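PDB 4JP0: 43.8 kDa insecticidal crystal protein from Bacillus thuringiensis, which serves as one component of a binary insecticidal toxin active on western corn rootworm, both proteins being required for maximal toxicity. Local coordinates for residues S84-S87 and I88-W91; I271-Q274 and L275-L279. All coordinates share one frame; numbering follows the deposited sequence.

Contact 1: residues S84-S87 and I88-W91; sequences STNS and IQKW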
loop_
_atom_site.group_PDB
_atom_site.type_symbol
_atom_site.label_atom_id
_atom_site.label_comp_id
_atom_site.label_asym_id
_atom_site.label_seq_id
_atom_site.Cartn_x
_atom_site.Cartn_y
_atom_site.Cartn_z
ATOM N N SER A 84 4.571 8.777 10.624
ATOM C CA SER A 84 5.130 7.458 10.352
ATOM C C SER A 84 6.655 7.454 10.434
ATOM O O SER A 84 7.277 6.418 10.303
ATOM C CB SER A 84 4.627 6.852 9.022
ATOM O OG SER A 84 5.131 7.566 7.901
ATOM N N THR A 85 7.249 8.611 10.695
ATOM C CA THR A 85 8.680 8.669 10.843
ATOM C C THR A 85 9.088 8.991 12.265
ATOM O O THR A 85 10.272 9.213 12.527
ATOM C CB THR A 85 9.292 9.672 9.836
ATOM O OG1 THR A 85 8.565 10.911 9.862
ATOM C CG2 THR A 85 9.074 9.167 8.409
ATOM N N ASN A 86 8.123 9.002 13.185
ATOM C CA ASN A 86 8.405 9.307 14.581
ATOM C C ASN A 86 8.391 8.067 15.474
ATOM O O ASN A 86 7.315 7.570 15.845
ATOM C CB ASN A 86 7.392 10.309 15.133
ATOM C CG ASN A 86 7.902 11.002 16.362
ATOM O OD1 ASN A 86 8.907 10.581 16.930
ATOM N ND2 ASN A 86 7.253 12.100 16.755
ATOM N N SER A 87 9.586 7.605 15.848
ATOM C CA SER A 87 9.738 6.353 16.603
ATOM C C SER A 87 9.060 6.380 17.972
ATOM O O SER A 87 8.635 5.337 18.486
ATOM C CB SER A 87 11.217 5.975 16.749
ATOM O OG SER A 87 11.830 6.626 17.856
ATOM N N ILE A 88 8.926 7.577 18.532
ATOM C CA ILE A 88 8.340 7.719 19.863
ATOM C C ILE A 88 6.862 7.504 19.891
ATOM O O ILE A 88 6.242 7.781 20.914
ATOM C CB ILE A 88 8.568 9.126 20.389
ATOM C CG1 ILE A 88 7.804 10.121 19.487
ATOM C CG2 ILE A 88 10.061 9.432 20.513
ATOM C CD1 ILE A 88 7.526 11.527 20.135
ATOM N N GLN A 89 6.256 7.118 18.772
ATOM C CA GLN A 89 4.840 6.792 18.816
ATOM C C GLN A 89 4.624 5.286 18.669
ATOM O O GLN A 89 3.496 4.833 18.595
ATOM C CB GLN A 89 4.095 7.540 17.726
ATOM C CG GLN A 89 4.133 9.059 17.939
ATOM C CD GLN A 89 3.538 9.814 16.781
ATOM O OE1 GLN A 89 3.300 9.243 15.727
ATOM N NE2 GLN A 89 3.311 11.094 16.964
ATOM N N LYS A 90 5.709 4.515 18.594
ATOM C CA LYS A 90 5.572 3.046 18.414
ATOM C C LYS A 90 5.593 2.266 19.735
ATOM O O LYS A 90 6.399 2.552 20.628
ATOM C CB LYS A 90 6.677 2.504 17.489
ATOM C CG LYS A 90 6.699 3.152 16.087
ATOM C CD LYS A 90 7.659 2.381 15.156
ATOM C CE LYS A 90 9.084 2.697 15.516
ATOM N NZ LYS A 90 10.148 2.019 14.619
ATOM N N TRP A 91 4.733 1.272 19.864
ATOM C CA TRP A 91 4.626 0.518 21.113
ATOM C C TRP A 91 4.709 -0.979 20.883
ATOM O O TRP A 91 4.379 -1.469 19.793
ATOM C CB TRP A 91 3.265 0.828 21.797
ATOM C CG TRP A 91 3.114 2.301 22.045
ATOM C CD1 TRP A 91 2.631 3.231 21.187
ATOM C CD2 TRP A 91 3.514 2.996 23.220
ATOM N NE1 TRP A 91 2.697 4.477 21.759
ATOM C CE2 TRP A 91 3.229 4.356 23.019
ATOM C CE3 TRP A 91 4.077 2.596 24.438
ATOM C CZ2 TRP A 91 3.480 5.328 23.993
ATOM C CZ3 TRP A 91 4.324 3.558 25.407
ATOM C CH2 TRP A 91 4.048 4.904 25.171
#

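Contact 2: residues I271-Q274 and L275-L279; sequences IKTQ and LNEEL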
loop_
_atom_site.group_PDB
_atom_site.type_symbol
_atom_site.label_atom_id
_atom_site.label_comp_id
_atom_site.label_asym_id
_atom_site.label_seq_id
_atom_site.Cartn_x
_atom_site.Cartn_y
_atom_site.Cartn_z
ATOM N N ILE A 271 4.492 0.624 7.644
ATOM C CA ILE A 271 3.899 -0.613 7.164
ATOM C C ILE A 271 4.519 -1.019 5.828
ATOM O O ILE A 271 3.949 -1.816 5.068
ATOM C CB ILE A 271 2.331 -0.542 7.070
ATOM C CG1 ILE A 271 1.888 0.570 6.113
ATOM C CG2 ILE A 271 1.713 -0.328 8.493
ATOM C CD1 ILE A 271 0.459 0.394 5.585
ATOM N N LYS A 272 5.669 -0.461 5.521
ATOM C CA LYS A 272 6.309 -0.793 4.242
ATOM C C LYS A 272 6.546 -2.280 3.974
ATOM O O LYS A 272 6.478 -2.722 2.815
ATOM C CB LYS A 272 7.630 -0.020 4.031
ATOM C CG LYS A 272 8.720 -0.403 4.988
ATOM C CD LYS A 272 9.921 0.553 4.859
ATOM C CE LYS A 272 10.520 0.876 6.232
ATOM N NZ LYS A 272 11.973 1.183 6.043
ATOM N N THR A 273 6.817 -3.053 5.010
ATOM C CA THR A 273 7.010 -4.495 4.831
ATOM C C THR A 273 5.688 -5.135 4.436
ATOM O O THR A 273 5.636 -6.015 3.574
ATOM C CB THR A 273 7.522 -5.125 6.131
ATOM O OG1 THR A 273 8.869 -4.700 6.355
ATOM C CG2 THR A 273 7.628 -6.638 6.017
ATOM N N GLN A 274 4.619 -4.690 5.074
ATOM C CA GLN A 274 3.275 -5.181 4.781
ATOM C C GLN A 274 2.902 -4.852 3.343
ATOM O O GLN A 274 2.343 -5.672 2.615
ATOM C CB GLN A 274 2.280 -4.501 5.710
ATOM C CG GLN A 274 0.799 -4.792 5.350
ATOM C CD GLN A 274 -0.149 -3.990 6.207
ATOM O OE1 GLN A 274 0.217 -3.568 7.309
ATOM N NE2 GLN A 274 -1.383 -3.814 5.734
ATOM N N LEU A 275 3.192 -3.621 2.942
ATOM C CA LEU A 275 2.915 -3.237 1.569
ATOM C C LEU A 275 3.713 -4.079 0.579
ATOM O O LEU A 275 3.200 -4.509 -0.436
ATOM C CB LEU A 275 3.183 -1.751 1.360
ATOM C CG LEU A 275 2.310 -0.791 2.166
ATOM C CD1 LEU A 275 2.659 0.652 1.772
ATOM C CD2 LEU A 275 0.819 -1.069 1.941
ATOM N N ASN A 276 4.991 -4.267 0.850
ATOM C CA ASN A 276 5.839 -5.010 -0.068
ATOM C C ASN A 276 5.273 -6.424 -0.223
ATOM O O ASN A 276 5.089 -6.938 -1.332
ATOM C CB ASN A 276 7.263 -5.051 0.515
ATOM C CG ASN A 276 8.167 -6.059 -0.164
ATOM O OD1 ASN A 276 8.648 -7.002 0.468
ATOM N ND2 ASN A 276 8.469 -5.828 -1.422
ATOM N N GLU A 277 4.970 -7.045 0.902
ATOM C CA GLU A 277 4.521 -8.412 0.880
ATOM C C GLU A 277 3.089 -8.621 0.348
ATOM O O GLU A 277 2.867 -9.509 -0.468
ATOM C CB GLU A 277 4.702 -9.030 2.279
ATOM C CG GLU A 277 6.161 -9.090 2.701
ATOM C CD GLU A 277 6.379 -9.966 3.924
ATOM O OE1 GLU A 277 5.395 -10.632 4.373
ATOM O OE2 GLU A 277 7.541 -9.995 4.400
ATOM N N GLU A 278 2.137 -7.809 0.803
ATOM C CA GLU A 278 0.730 -8.000 0.471
ATOM C C GLU A 278 0.340 -7.380 -0.868
ATOM O O GLU A 278 -0.597 -7.839 -1.536
ATOM C CB GLU A 278 -0.176 -7.532 1.638
ATOM C CG GLU A 278 0.059 -8.361 2.913
ATOM C CD GLU A 278 -0.795 -7.929 4.105
ATOM O OE1 GLU A 278 -1.751 -7.155 3.915
ATOM O OE2 GLU A 278 -0.510 -8.368 5.264
ATOM N N LEU A 279 1.063 -6.363 -1.303
ATOM C CA LEU A 279 0.788 -5.820 -2.629
ATOM C C LEU A 279 1.773 -6.293 -3.680
ATOM O O LEU A 279 1.551 -6.077 -4.873
ATOM C CB LEU A 279 0.746 -4.309 -2.584
ATOM C CG LEU A 279 -0.340 -3.743 -1.670
ATOM C CD1 LEU A 279 -0.331 -2.238 -1.737
ATOM C CD2 LEU A 279 -1.720 -4.298 -2.077
#

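Contact 1: residues S84-S87 and I88-W91
The flat amide of N86 is approached on one face by two side chains: I88, whose CD1 comes in slanting beyond the outer rim of the amide, and Q89, whose NE2 lies on that same side. I88 CD1 stands 3.4 Å from N86 ND2, while Q89 NE2 is 4.1 Å from N86 ND2, two donors side by side, with no bond between them. Buried Q89 has an extended chain that carries its amide inward, where OE1 accepts from S83 N and NE2 donates to N71 OD1 and T81 O. Two backbone i to i+3 bonds close the 3-10 turn: Q89 N to N86 O at 3.1 Å and K90 N to S87 O at 3.0 Å. K90 bends at chi3 (-75°), which brings CE back to 3.9 Å from S87 CA; its NZ makes a long, weak ion pair with D105. W91 then enters strand 91-96 and packs against I59, V72 and I102. Q89-K90-W91 reads as the QxW signature of the ricin B-type beta-trefoil, with glutamine and tryptophan buried and the residue between them at the surface.

Contact 2: residues I271-Q274 and L275-L279
I271 O accepts the N-H of L275 at 2.9 Å, the first of four successive i to i+4 bonds that build the short alpha helix 272-279, with I271 at its N-cap position. N276 N to K272 O, E277 N to T273 O and E278 N to Q274 O (2.8 Å) follow, so every carbonyl of 271-274 is taken; L279 N to L275 O continues the series. N-H groups of the first turn need acceptors from elsewhere: the carboxylate of D53 takes T273 N through OD2 and, weakly, Q274 N through OD1. Side-chain amides are also engaged. With CG anti to the backbone N (chi1 172°), Q274 runs out to T179 OG1 and L180 O, which both accept from NE2, while its CG lies 3.7 Å from E278 CD and the amide and carboxylate planes stand 39° apart. N276 ND2 donates to I281 O, five residues on, and L279 O receives K207 NZ. On the buried side, L275 packs on M257, F259 and L205. There I271 CD1 meets L275 CD2 at 3.9 Å. On the more exposed side, T273 and E277 run side by side, pointing the same way, the methyl CG2 of T273 3.7 Å from E277 OE2.

How the contacts relate
From the N terminus the chain first makes contact 1, a single turn between strands 76-80 and 91-96 of the ricin B-type region, and much later contact 2, the helix that follows strand 257-259 in the toxin region. Each is one unbroken run and spans only a few residues; the two come in series, neither enclosing nor crossing the other. The centres of contact 1 and contact 2 lie about 18 Å apart, and the nearest atoms of contact 1 and contact 2 are about 6 Å apart, without touching. The loop before the helix bridges them: S84 bonds to G266 and K90 lies on E270. Together with D53, which meets the helix start, these links join the trefoil to the elongated toxin part.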